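Local coordinates for lovastatin nonaketide synthase, polyketide synthase component (Aspergillus terreus, PDB 7CPX), which builds the nonaketide dihydromonacolin L by iterative malonyl-CoA condensation, reduction, dehydration and methylation during lovastatin biosynthesis, working as a homodimer with the partner protein LovC, at residues A[1134-1148]-A[1169-1183]. The protein carries 2 engineered substitutions. Residues are numbered along the deposited sequence; the frame is centred on the assembly and turned at random.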
ATOM      1  N   ASP A1134     -12.976  29.468   5.415  1.00 88.73           N
ATOM      2  CA  ASP A1134     -11.571  29.522   5.024  1.00 88.73           C
ATOM      3  C   ASP A1134     -11.402  29.606   3.513  1.00 88.73           C
ATOM      4  O   ASP A1134     -10.385  30.118   3.034  1.00 88.73           O
ATOM      5  CB  ASP A1134     -10.830  28.301   5.568  1.00 88.73           C
ATOM      6  CG  ASP A1134     -10.817  28.255   7.081  1.00 88.73           C
ATOM      7  OD1 ASP A1134     -11.380  29.174   7.711  1.00 88.73           O
ATOM      8  OD2 ASP A1134     -10.242  27.299   7.643  1.00 88.73           O
ATOM      9  N   PHE A1135     -12.370  29.113   2.750  1.00 85.54           N
ATOM     10  CA  PHE A1135     -12.279  29.129   1.298  1.00 85.54           C
ATOM     11  C   PHE A1135     -12.792  30.425   0.689  1.00 85.54           C
ATOM     12  O   PHE A1135     -12.714  30.594  -0.532  1.00 85.54           O
ATOM     13  CB  PHE A1135     -13.030  27.929   0.717  1.00 85.54           C
ATOM     14  CG  PHE A1135     -12.372  26.614   1.017  1.00 85.54           C
ATOM     15  CD1 PHE A1135     -12.527  26.014   2.253  1.00 85.54           C
ATOM     16  CD2 PHE A1135     -11.583  25.988   0.071  1.00 85.54           C
ATOM     17  CE1 PHE A1135     -11.916  24.809   2.537  1.00 85.54           C
ATOM     18  CE2 PHE A1135     -10.969  24.783   0.346  1.00 85.54           C
ATOM     19  CZ  PHE A1135     -11.133  24.194   1.583  1.00 85.54           C
ATOM     20  N   ARG A1136     -13.311  31.340   1.507  1.00 86.34           N
ATOM     21  CA  ARG A1136     -13.565  32.714   1.098  1.00 86.34           C
ATOM     22  C   ARG A1136     -12.429  33.642   1.511  1.00 86.34           C
ATOM     23  O   ARG A1136     -12.631  34.857   1.614  1.00 86.34           O
ATOM     24  CB  ARG A1136     -14.886  33.211   1.683  1.00 86.34           C
ATOM     25  CG  ARG A1136     -16.119  32.511   1.143  1.00 86.34           C
ATOM     26  CD  ARG A1136     -17.375  33.052   1.804  1.00 86.34           C
ATOM     27  NE  ARG A1136     -17.568  34.472   1.523  1.00 86.34           N
ATOM     28  CZ  ARG A1136     -18.444  34.962   0.656  1.00 86.34           C
ATOM     29  NH1 ARG A1136     -19.263  34.178  -0.026  1.00 86.34           N
ATOM     30  NH2 ARG A1136     -18.507  36.278   0.472  1.00 86.34           N
ATOM     31  N   ARG A1137     -11.242  33.091   1.746  1.00 89.62           N
ATOM     32  CA  ARG A1137     -10.100  33.836   2.260  1.00 89.62           C
ATOM     33  C   ARG A1137      -9.423  34.703   1.205  1.00 89.62           C
ATOM     34  O   ARG A1137      -8.322  35.207   1.455  1.00 89.62           O
ATOM     35  CB  ARG A1137      -9.082  32.864   2.860  1.00 89.62           C
ATOM     36  CG  ARG A1137      -9.386  32.438   4.286  1.00 89.62           C
ATOM     37  CD  ARG A1137      -8.976  33.501   5.283  1.00 89.62           C
ATOM     38  NE  ARG A1137      -9.034  33.016   6.656  1.00 89.62           N
ATOM     39  CZ  ARG A1137      -8.467  33.625   7.688  1.00 89.62           C
ATOM     40  NH1 ARG A1137      -7.779  34.745   7.537  1.00 89.62           N
ATOM     41  NH2 ARG A1137      -8.590  33.094   8.901  1.00 89.62           N
ATOM     42  N   LEU A1138     -10.046  34.893   0.044  1.00 86.31           N
ATOM     43  CA  LEU A1138      -9.487  35.769  -0.976  1.00 86.31           C
ATOM     44  C   LEU A1138      -9.629  37.218  -0.532  1.00 86.31           C
ATOM     45  O   LEU A1138     -10.684  37.830  -0.720  1.00 86.31           O
ATOM     46  CB  LEU A1138     -10.185  35.539  -2.316  1.00 86.31           C
ATOM     47  CG  LEU A1138      -9.655  36.308  -3.524  1.00 86.31           C
ATOM     48  CD1 LEU A1138      -8.200  35.975  -3.773  1.00 86.31           C
ATOM     49  CD2 LEU A1138     -10.486  35.984  -4.749  1.00 86.31           C
ATOM     50  N   HIS A1139      -8.569  37.773   0.059  1.00 89.38           N
ATOM     51  CA  HIS A1139      -8.664  39.103   0.650  1.00 89.38           C
ATOM     52  C   HIS A1139      -9.109  40.133  -0.380  1.00 89.38           C
ATOM     53  O   HIS A1139     -10.061  40.888  -0.149  1.00 89.38           O
ATOM     54  CB  HIS A1139      -7.319  39.501   1.255  1.00 89.38           C
ATOM     55  CG  HIS A1139      -7.235  40.947   1.633  1.00 89.38           C
ATOM     56  ND1 HIS A1139      -8.100  41.533   2.531  1.00 89.38           N
ATOM     57  CD2 HIS A1139      -6.393  41.927   1.228  1.00 89.38           C
ATOM     58  CE1 HIS A1139      -7.792  42.810   2.667  1.00 89.38           C
ATOM     59  NE2 HIS A1139      -6.759  43.075   1.887  1.00 89.38           N
ATOM     60  N   ASN A1140      -8.433  40.179  -1.524  1.00 87.95           N
ATOM     61  CA  ASN A1140      -8.791  41.119  -2.573  1.00 87.95           C
ATOM     62  C   ASN A1140      -8.321  40.571  -3.908  1.00 87.95           C
ATOM     63  O   ASN A1140      -7.294  39.892  -3.989  1.00 87.95           O
ATOM     64  CB  ASN A1140      -8.174  42.499  -2.332  1.00 87.95           C
ATOM     65  CG  ASN A1140      -6.686  42.525  -2.607  1.00 87.95           C
ATOM     66  OD1 ASN A1140      -5.987  41.535  -2.397  1.00 87.95           O
ATOM     67  ND2 ASN A1140      -6.194  43.658  -3.089  1.00 87.95           N
ATOM     68  N   MET A1141      -9.073  40.885  -4.957  1.00 88.14           N
ATOM     69  CA  MET A1141      -8.730  40.449  -6.298  1.00 88.14           C
ATOM     70  C   MET A1141      -9.123  41.530  -7.292  1.00 88.14           C
ATOM     71  O   MET A1141      -9.991  42.365  -7.032  1.00 88.14           O
ATOM     72  CB  MET A1141      -9.414  39.124  -6.654  1.00 88.14           C
ATOM     73  CG  MET A1141      -9.025  38.576  -8.017  1.00 88.14           C
ATOM     74  SD  MET A1141      -9.573  36.881  -8.288  1.00 88.14           S
ATOM     75  CE  MET A1141     -11.348  37.075  -8.174  1.00 88.14           C
ATOM     76  N   GLN A1142      -8.463  41.502  -8.443  1.00 89.43           N
ATOM     77  CA  GLN A1142      -8.754  42.426  -9.528  1.00 89.43           C
ATOM     78  C   GLN A1142      -8.375  41.751 -10.836  1.00 89.43           C
ATOM     79  O   GLN A1142      -7.296  41.162 -10.938  1.00 89.43           O
ATOM     80  CB  GLN A1142      -8.000  43.745  -9.344  1.00 89.43           C
ATOM     81  CG  GLN A1142      -6.501  43.596  -9.136  1.00 89.43           C
ATOM     82  CD  GLN A1142      -6.113  43.599  -7.674  1.00 89.43           C
ATOM     83  OE1 GLN A1142      -6.622  42.807  -6.881  1.00 89.43           O
ATOM     84  NE2 GLN A1142      -5.211  44.499  -7.304  1.00 89.43           N
ATOM     85  N   ARG A1143      -9.258  41.846 -11.828  1.00 91.34           N
ATOM     86  CA  ARG A1143      -9.131  41.064 -13.052  1.00 91.34           C
ATOM     87  C   ARG A1143      -9.206  41.950 -14.286  1.00 91.34           C
ATOM     88  O   ARG A1143      -9.895  42.972 -14.295  1.00 91.34           O
ATOM     89  CB  ARG A1143     -10.227  39.999 -13.149  1.00 91.34           C
ATOM     90  CG  ARG A1143     -11.619  40.564 -13.409  1.00 91.34           C
ATOM     91  CD  ARG A1143     -12.614  39.474 -13.724  1.00 91.34           C
ATOM     92  NE  ARG A1143     -12.202  38.678 -14.873  1.00 91.34           N
ATOM     93  CZ  ARG A1143     -12.305  39.079 -16.134  1.00 91.34           C
ATOM     94  NH1 ARG A1143     -12.797  40.267 -16.441  1.00 91.34           N
ATOM     95  NH2 ARG A1143     -11.903  38.270 -17.108  1.00 91.34           N
ATOM     96  N   ALA A1144      -8.508  41.528 -15.337  1.00 92.11           N
ATOM     97  CA  ALA A1144      -8.611  42.156 -16.648  1.00 92.11           C
ATOM     98  C   ALA A1144      -7.729  41.393 -17.625  1.00 92.11           C
ATOM     99  O   ALA A1144      -6.822  40.658 -17.226  1.00 92.11           O
ATOM    100  CB  ALA A1144      -8.202  43.626 -16.613  1.00 92.11           C
ATOM    101  N   ASP A1145      -8.008  41.586 -18.915  1.00 95.96           N
ATOM    102  CA  ASP A1145      -7.192  41.020 -19.986  1.00 95.96           C
ATOM    103  C   ASP A1145      -7.006  39.518 -19.800  1.00 95.96           C
ATOM    104  O   ASP A1145      -5.908  38.980 -19.959  1.00 95.96           O
ATOM    105  CB  ASP A1145      -5.839  41.725 -20.068  1.00 95.96           C
ATOM    106  CG  ASP A1145      -5.971  43.214 -20.312  1.00 95.96           C
ATOM    107  OD1 ASP A1145      -7.114  43.695 -20.461  1.00 95.96           O
ATOM    108  OD2 ASP A1145      -4.932  43.905 -20.353  1.00 95.96           O
ATOM    109  N   LEU A1146      -8.095  38.831 -19.460  1.00 92.14           N
ATOM    110  CA  LEU A1146      -8.054  37.391 -19.220  1.00 92.14           C
ATOM    111  C   LEU A1146      -7.024  37.056 -18.146  1.00 92.14           C
ATOM    112  O   LEU A1146      -6.287  36.073 -18.245  1.00 92.14           O
ATOM    113  CB  LEU A1146      -7.760  36.631 -20.515  1.00 92.14           C
ATOM    114  CG  LEU A1146      -7.983  35.119 -20.484  1.00 92.14           C
ATOM    115  CD1 LEU A1146      -9.404  34.798 -20.064  1.00 92.14           C
ATOM    116  CD2 LEU A1146      -7.677  34.508 -21.841  1.00 92.14           C
ATOM    117  N   ARG A1147      -6.969  37.890 -17.111  1.00 92.00           N
ATOM    118  CA  ARG A1147      -5.973  37.747 -16.064  1.00 92.00           C
ATOM    119  C   ARG A1147      -6.559  38.253 -14.757  1.00 92.00           C
ATOM    120  O   ARG A1147      -7.523  39.024 -14.744  1.00 92.00           O
ATOM    121  CB  ARG A1147      -4.694  38.514 -16.406  1.00 92.00           C
ATOM    122  CG  ARG A1147      -3.453  37.655 -16.466  1.00 92.00           C
ATOM    123  CD  ARG A1147      -2.321  38.370 -17.179  1.00 92.00           C
ATOM    124  NE  ARG A1147      -2.433  38.257 -18.628  1.00 92.00           N
ATOM    125  CZ  ARG A1147      -1.469  38.575 -19.482  1.00 92.00           C
ATOM    126  NH1 ARG A1147      -0.299  39.032 -19.066  1.00 92.00           N
ATOM    127  NH2 ARG A1147      -1.682  38.426 -20.785  1.00 92.00           N
ATOM    128  N   ALA A1148      -5.964  37.811 -13.652  1.00 87.22           N
ATOM    129  CA  ALA A1148      -6.370  38.286 -12.340  1.00 87.22           C
ATOM    130  C   ALA A1148      -5.145  38.377 -11.450  1.00 87.22           C
ATOM    131  O   ALA A1148      -4.101  37.786 -11.730  1.00 87.22           O
ATOM    132  CB  ALA A1148      -7.432  37.380 -11.706  1.00 87.22           C
ATOM    133  N   HIS A1169      -2.402  25.465   3.582  1.00 88.08           N
ATOM    134  CA  HIS A1169      -3.777  25.235   3.981  1.00 88.08           C
ATOM    135  C   HIS A1169      -4.596  25.050   2.710  1.00 88.08           C
ATOM    136  O   HIS A1169      -4.680  25.981   1.902  1.00 88.08           O
ATOM    137  CB  HIS A1169      -4.296  26.410   4.797  1.00 88.08           C
ATOM    138  CG  HIS A1169      -5.641  26.185   5.418  1.00 88.08           C
ATOM    139  ND1 HIS A1169      -6.529  25.234   4.963  1.00 88.08           N
ATOM    140  CD2 HIS A1169      -6.249  26.795   6.463  1.00 88.08           C
ATOM    141  CE1 HIS A1169      -7.625  25.270   5.698  1.00 88.08           C
ATOM    142  NE2 HIS A1169      -7.481  26.207   6.617  1.00 88.08           N
ATOM    143  N   PRO A1170      -5.200  23.877   2.484  1.00 85.15           N
ATOM    144  CA  PRO A1170      -5.917  23.653   1.221  1.00 85.15           C
ATOM    145  C   PRO A1170      -6.889  24.770   0.882  1.00 85.15           C
ATOM    146  O   PRO A1170      -7.230  24.967  -0.287  1.00 85.15           O
ATOM    147  CB  PRO A1170      -6.640  22.327   1.469  1.00 85.15           C
ATOM    148  CG  PRO A1170      -5.744  21.604   2.403  1.00 85.15           C
ATOM    149  CD  PRO A1170      -5.165  22.657   3.310  1.00 85.15           C
ATOM    150  N   ALA A1171      -7.337  25.509   1.897  1.00 87.26           N
ATOM    151  CA  ALA A1171      -8.173  26.675   1.641  1.00 87.26           C
ATOM    152  C   ALA A1171      -7.419  27.724   0.833  1.00 87.26           C
ATOM    153  O   ALA A1171      -7.961  28.288  -0.122  1.00 87.26           O
ATOM    154  CB  ALA A1171      -8.662  27.269   2.959  1.00 87.26           C
ATOM    155  N   SER A1172      -6.163  27.996   1.198  1.00 87.37           N
ATOM    156  CA  SER A1172      -5.392  29.004   0.479  1.00 87.37           C
ATOM    157  C   SER A1172      -5.139  28.583  -0.964  1.00 87.37           C
ATOM    158  O   SER A1172      -5.272  29.393  -1.888  1.00 87.37           O
ATOM    159  CB  SER A1172      -4.069  29.263   1.198  1.00 87.37           C
ATOM    160  OG  SER A1172      -3.278  28.088   1.247  1.00 87.37           O
ATOM    161  N   LEU A1173      -4.777  27.318  -1.177  1.00 84.36           N
ATOM    162  CA  LEU A1173      -4.519  26.846  -2.533  1.00 84.36           C
ATOM    163  C   LEU A1173      -5.802  26.813  -3.356  1.00 84.36           C
ATOM    164  O   LEU A1173      -5.790  27.122  -4.554  1.00 84.36           O
ATOM    165  CB  LEU A1173      -3.865  25.467  -2.483  1.00 84.36           C
ATOM    166  CG  LEU A1173      -3.620  24.769  -3.820  1.00 84.36           C
ATOM    167  CD1 LEU A1173      -2.687  25.592  -4.683  1.00 84.36           C
ATOM    168  CD2 LEU A1173      -3.050  23.384  -3.592  1.00 84.36           C
ATOM    169  N   ASP A1174      -6.923  26.449  -2.732  1.00 84.83           N
ATOM    170  CA  ASP A1174      -8.193  26.478  -3.444  1.00 84.83           C
ATOM    171  C   ASP A1174      -8.598  27.902  -3.791  1.00 84.83           C
ATOM    172  O   ASP A1174      -9.189  28.136  -4.847  1.00 84.83           O
ATOM    173  CB  ASP A1174      -9.280  25.803  -2.611  1.00 84.83           C
ATOM    174  CG  ASP A1174     -10.436  25.311  -3.456  1.00 84.83           C
ATOM    175  OD1 ASP A1174     -10.282  24.269  -4.127  1.00 84.83           O
ATOM    176  OD2 ASP A1174     -11.498  25.967  -3.453  1.00 84.83           O
ATOM    177  N   VAL A1175      -8.289  28.866  -2.923  1.00 86.08           N
ATOM    178  CA  VAL A1175      -8.521  30.267  -3.258  1.00 86.08           C
ATOM    179  C   VAL A1175      -7.641  30.681  -4.428  1.00 86.08           C
ATOM    180  O   VAL A1175      -8.076  31.410  -5.328  1.00 86.08           O
ATOM    181  CB  VAL A1175      -8.276  31.153  -2.024  1.00 86.08           C
ATOM    182  CG1 VAL A1175      -8.197  32.613  -2.428  1.00 86.08           C
ATOM    183  CG2 VAL A1175      -9.376  30.943  -1.010  1.00 86.08           C
ATOM    184  N   ALA A1176      -6.387  30.232  -4.430  1.00 83.60           N
ATOM    185  CA  ALA A1176      -5.517  30.493  -5.569  1.00 83.60           C
ATOM    186  C   ALA A1176      -6.139  29.956  -6.850  1.00 83.60           C
ATOM    187  O   ALA A1176      -6.093  30.611  -7.897  1.00 83.60           O
ATOM    188  CB  ALA A1176      -4.144  29.867  -5.336  1.00 83.60           C
ATOM    189  N   PHE A1177      -6.726  28.761  -6.782  1.00 81.74           N
ATOM    190  CA  PHE A1177      -7.432  28.218  -7.940  1.00 81.74           C
ATOM    191  C   PHE A1177      -8.617  29.096  -8.317  1.00 81.74           C
ATOM    192  O   PHE A1177      -8.856  29.357  -9.502  1.00 81.74           O
ATOM    193  CB  PHE A1177      -7.900  26.792  -7.650  1.00 81.74           C
ATOM    194  CG  PHE A1177      -6.784  25.815  -7.419  1.00 81.74           C
ATOM    195  CD1 PHE A1177      -5.475  26.144  -7.721  1.00 81.74           C
ATOM    196  CD2 PHE A1177      -7.050  24.562  -6.905  1.00 81.74           C
ATOM    197  CE1 PHE A1177      -4.457  25.247  -7.512  1.00 81.74           C
ATOM    198  CE2 PHE A1177      -6.034  23.658  -6.692  1.00 81.74           C
ATOM    199  CZ  PHE A1177      -4.734  24.002  -6.997  1.00 81.74           C
ATOM    200  N   GLN A1178      -9.371  29.558  -7.319  1.00 84.57           N
ATOM    201  CA  GLN A1178     -10.482  30.466  -7.582  1.00 84.57           C
ATOM    202  C   GLN A1178     -10.010  31.715  -8.307  1.00 84.57           C
ATOM    203  O   GLN A1178     -10.792  32.358  -9.015  1.00 84.57           O
ATOM    204  CB  GLN A1178     -11.164  30.861  -6.273  1.00 84.57           C
ATOM    205  CG  GLN A1178     -11.818  29.721  -5.527  1.00 84.57           C
ATOM    206  CD  GLN A1178     -12.099  30.072  -4.081  1.00 84.57           C
ATOM    207  OE1 GLN A1178     -11.983  31.230  -3.681  1.00 84.57           O
ATOM    208  NE2 GLN A1178     -12.458  29.074  -3.286  1.00 84.57           N
ATOM    209  N   THR A1179      -8.750  32.096  -8.104  1.00 85.08           N
ATOM    210  CA  THR A1179      -8.206  33.235  -8.836  1.00 85.08           C
ATOM    211  C   THR A1179      -8.256  32.995 -10.340  1.00 85.08           C
ATOM    212  O   THR A1179      -8.463  33.937 -11.115  1.00 85.08           O
ATOM    213  CB  THR A1179      -6.768  33.519  -8.403  1.00 85.08           C
ATOM    214  OG1 THR A1179      -5.928  32.415  -8.759  1.00 85.08           O
ATOM    215  CG2 THR A1179      -6.695  33.748  -6.906  1.00 85.08           C
ATOM    216  N   VAL A1180      -8.071  31.745 -10.770  1.00 84.28           N
ATOM    217  CA  VAL A1180      -8.171  31.428 -12.192  1.00 84.28           C
ATOM    218  C   VAL A1180      -9.576  31.714 -12.697  1.00 84.28           C
ATOM    219  O   VAL A1180      -9.762  32.310 -13.764  1.00 84.28           O
ATOM    220  CB  VAL A1180      -7.773  29.963 -12.445  1.00 84.28           C
ATOM    221  CG1 VAL A1180      -8.052  29.582 -13.885  1.00 84.28           C
ATOM    222  CG2 VAL A1180      -6.311  29.746 -12.117  1.00 84.28           C
ATOM    223  N   ILE A1181     -10.587  31.295 -11.937  1.00 86.12           N
ATOM    224  CA  ILE A1181     -11.967  31.569 -12.321  1.00 86.12           C
ATOM    225  C   ILE A1181     -12.214  33.069 -12.353  1.00 86.12           C
ATOM    226  O   ILE A1181     -12.870  33.589 -13.264  1.00 86.12           O
ATOM    227  CB  ILE A1181     -12.934  30.856 -11.362  1.00 86.12           C
ATOM    228  CG1 ILE A1181     -12.842  29.344 -11.561  1.00 86.12           C
ATOM    229  CG2 ILE A1181     -14.352  31.338 -11.591  1.00 86.12           C
ATOM    230  CD1 ILE A1181     -13.390  28.544 -10.410  1.00 86.12           C
ATOM    231  N   GLY A1182     -11.697  33.787 -11.356  1.00 89.11           N
ATOM    232  CA  GLY A1182     -11.856  35.231 -11.341  1.00 89.11           C
ATOM    233  C   GLY A1182     -11.293  35.876 -12.591  1.00 89.11           C
ATOM    234  O   GLY A1182     -11.939  36.718 -13.217  1.00 89.11           O
ATOM    235  N   ALA A1183     -10.082  35.476 -12.979  1.00 88.36           N
ATOM    236  CA  ALA A1183      -9.528  35.940 -14.246  1.00 88.36           C
ATOM    237  C   ALA A1183     -10.433  35.549 -15.404  1.00 88.36           C
ATOM    238  O   ALA A1183     -10.559  36.288 -16.387  1.00 88.36           O
ATOM    239  CB  ALA A1183      -8.126  35.370 -14.452  1.00 88.36           C
TER
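Phe-1135 lays one ring face against the start of helix 1170-1183: Ala-1171 CA sits 3.8 Å from the ring centroid, a CH-pi contact offset toward the rim. At the ring's edge, CD2 lies 3.5 Å from Asp-1174 OD2, and the carboxylate plane is turned 74° from the ring. Gln-1178, one turn on from Asp-1174, extends its chain beyond CG toward Phe-1135, and its NE2 donates to Phe-1135 O (3.2 Å) in the carbonyl plane, on a lone pair. The same NE2 donates to Asp-1174 OD2, meeting it on the anti side, so one amide nitrogen bridges the Asp-1174 carboxylate and the Phe-1135 carbonyl; Tyr-1121 from helix 1117-1126 holds OE1. Asp-1174 is the predicted proton donor of the dehydratase and lies next to His-985, the predicted proton acceptor, whose ring also meets Phe-1135 edge-to-face. Before the helix, His-1169 NE2 donates to Asp-1134 OD2 (3.1 Å), with ring and carboxylate planes at right angles. The rings of His-1169 and Trp-981 meet edge-to-face.

The helix and strand belong to the predicted C-terminal hotdog of the dehydratase domain, a double hotdog in this family; the long helix packs along strand 1140-1144, with the axes 8.3 Å apart and crossing at -37°.

Over the middle of the helix the contact is apolar. Leu-1138, its CG anti to the backbone N (chi1 -176°), meets Val-1175 CG1 with CB at 3.5 Å and also with CD1; Phe-1224 of strand 1222-1230 touches both Leu-1138 and Thr-1179. Met-1141 bends at its thioether, placing CE over Gly-1182 CA at 3.7 Å. Polar contacts return near the end of 1169-1183, where Arg-1143 presents its guanidinium edge to the helix backbone and NH2 donates to Ala-1183 O from above the carbonyl plane. Beside it, the methyls of Ala-1148 and Ala-1183 touch, CB to CB, at 3.5 Å.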